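Local coordinates for putative lipoprotein (Bacteroides thetaiotaomicron, PDB 4Q1Z), which is of unknown function but is a two-domain, beta-rich member of the DUF4876 family and probably a lipoprotein, at residues F127-Y132 with P212-D217. Numbering follows the deposited sequence.
Sequences FRDQFY and PQSPID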
# COMPACT_ATOMS: atom_id res chain seq x y z
N PHE A 127 18.56 -15.65 2.51
CA PHE A 127 17.19 -15.38 2.08
C PHE A 127 16.36 -14.78 3.24
O PHE A 127 15.13 -14.70 3.12
CB PHE A 127 16.52 -16.67 1.53
CG PHE A 127 16.53 -17.86 2.47
CD1 PHE A 127 15.82 -17.83 3.67
CD2 PHE A 127 17.32 -18.97 2.20
CE1 PHE A 127 15.89 -18.89 4.57
CE2 PHE A 127 17.40 -20.02 3.11
CZ PHE A 127 16.68 -19.98 4.28
N ARG A 128 17.00 -14.41 4.38
CA ARG A 128 16.23 -13.94 5.56
C ARG A 128 16.10 -12.41 5.67
O ARG A 128 15.49 -11.92 6.62
CB ARG A 128 16.80 -14.49 6.86
CG ARG A 128 17.30 -15.91 6.75
CD ARG A 128 17.86 -16.45 8.03
NE ARG A 128 18.09 -17.89 7.89
CZ ARG A 128 17.16 -18.81 8.09
NH1 ARG A 128 15.96 -18.46 8.52
NH2 ARG A 128 17.43 -20.09 7.89
N ASP A 129 16.62 -11.66 4.67
CA ASP A 129 16.54 -10.20 4.68
C ASP A 129 15.19 -9.66 4.05
O ASP A 129 15.00 -8.44 4.02
CB ASP A 129 17.78 -9.57 3.99
CG ASP A 129 18.18 -10.15 2.65
OD1 ASP A 129 17.42 -10.98 2.09
OD2 ASP A 129 19.22 -9.71 2.11
N GLN A 130 14.28 -10.56 3.64
CA GLN A 130 12.97 -10.22 3.04
C GLN A 130 12.16 -9.22 3.90
O GLN A 130 12.08 -9.39 5.12
CB GLN A 130 12.11 -11.49 2.83
CG GLN A 130 12.66 -12.47 1.80
CD GLN A 130 11.67 -13.56 1.43
OE1 GLN A 130 10.95 -14.13 2.28
NE2 GLN A 130 11.65 -13.92 0.16
N PHE A 131 11.56 -8.21 3.27
CA PHE A 131 10.72 -7.23 3.94
C PHE A 131 9.69 -6.63 2.96
O PHE A 131 9.88 -6.66 1.73
CB PHE A 131 11.53 -6.12 4.66
CG PHE A 131 12.05 -4.99 3.80
CD1 PHE A 131 11.28 -3.85 3.59
CD2 PHE A 131 13.30 -5.08 3.19
CE1 PHE A 131 11.76 -2.80 2.79
CE2 PHE A 131 13.79 -4.02 2.40
CZ PHE A 131 13.02 -2.89 2.22
N TYR A 132 8.60 -6.09 3.53
CA TYR A 132 7.40 -5.51 2.90
C TYR A 132 7.09 -4.23 3.62
O TYR A 132 6.87 -4.26 4.82
CB TYR A 132 6.20 -6.49 3.04
CG TYR A 132 6.54 -7.92 2.68
CD1 TYR A 132 7.03 -8.81 3.64
CD2 TYR A 132 6.48 -8.37 1.36
CE1 TYR A 132 7.42 -10.10 3.31
CE2 TYR A 132 6.88 -9.65 1.01
CZ TYR A 132 7.32 -10.52 1.99
OH TYR A 132 7.68 -11.81 1.66
N PRO A 212 26.96 -9.55 6.01
CA PRO A 212 27.41 -8.13 5.95
C PRO A 212 27.11 -7.40 4.62
O PRO A 212 27.09 -6.17 4.60
CB PRO A 212 28.91 -8.25 6.19
CG PRO A 212 29.06 -9.48 6.98
CD PRO A 212 28.06 -10.44 6.43
N GLN A 213 26.82 -8.15 3.52
CA GLN A 213 26.50 -7.61 2.19
C GLN A 213 24.99 -7.48 1.96
O GLN A 213 24.55 -7.17 0.84
CB GLN A 213 27.13 -8.47 1.08
CG GLN A 213 28.67 -8.38 0.97
CD GLN A 213 29.41 -9.13 2.05
OE1 GLN A 213 29.11 -10.28 2.38
NE2 GLN A 213 30.38 -8.47 2.64
N SER A 214 24.18 -7.69 3.02
CA SER A 214 22.73 -7.51 2.91
C SER A 214 22.46 -6.01 2.77
O SER A 214 23.19 -5.23 3.38
CB SER A 214 22.01 -8.10 4.11
OG SER A 214 20.61 -7.93 3.97
N PRO A 215 21.50 -5.56 1.94
CA PRO A 215 21.31 -4.11 1.76
C PRO A 215 20.71 -3.37 2.95
O PRO A 215 20.80 -2.14 3.00
CB PRO A 215 20.35 -4.04 0.57
CG PRO A 215 19.59 -5.31 0.62
CD PRO A 215 20.57 -6.34 1.08
N ILE A 216 20.08 -4.09 3.90
CA ILE A 216 19.39 -3.45 5.03
C ILE A 216 19.71 -4.09 6.40
O ILE A 216 20.22 -5.21 6.50
CB ILE A 216 17.83 -3.52 4.81
CG1 ILE A 216 17.38 -4.93 4.35
CG2 ILE A 216 17.35 -2.45 3.82
CD1 ILE A 216 16.38 -5.53 5.13
N ASP A 217 19.36 -3.32 7.46
CA ASP A 217 19.32 -3.68 8.88
C ASP A 217 17.83 -3.72 9.18
O ASP A 217 17.20 -2.67 9.20
CB ASP A 217 20.11 -2.67 9.76
CG ASP A 217 19.89 -2.74 11.28
OD1 ASP A 217 19.17 -3.64 11.73
OD2 ASP A 217 20.40 -1.86 12.00
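Asp129 makes the polar join between the two segments: its OD2 accepts a hydrogen bond from Ser214 OG at 2.9 Å, on the anti lone pair, away from OD1. Ser214 presents the hydroxyl with OG anti to its backbone N (chi1 -179°), and the same oxygen passes 3.3 Å from Asp129 CB. Pro215 adds its ring carbon CD, 3.8 Å from Asp129 OD2, the two side chains crossing at about a right angle. Asp129 is buried, but its OD2 is well satisfied, since Tyr114 OH and Ser118 OG also bond to it; three hydroxyls around one oxygen would be expected to favour the charged form. An alanine here would probably leave the hydroxyls of Ser214, Tyr114 and Ser118 without their common acceptor and take away the hydrogen bond that ties Ser214 to this loop. The backbone takes part too, with Ile216 CD1 lying 3.4 Å from Asp129 O.

The contact resumes at Phe131. Its CD2 meets Ile216 CD1 at 3.7 Å, a methyl meeting the ring obliquely, while Ile216 CG2 lies 4.1 Å from Phe131 CE2. Asp129 O lies at the edge of the same ring, in its plane, and Ile216 CD1 touches both the carbonyl oxygen and the ring.

Phe131 opens strand 131-136, which runs antiparallel between strands 108-114 and 195-199 in the mixed sheet, and its side chain also packs on Glu112, Tyr114, Ile197 and Ser199. The contact thus fastens the loop between strands 195-199 and 223-224 to the start of this strand.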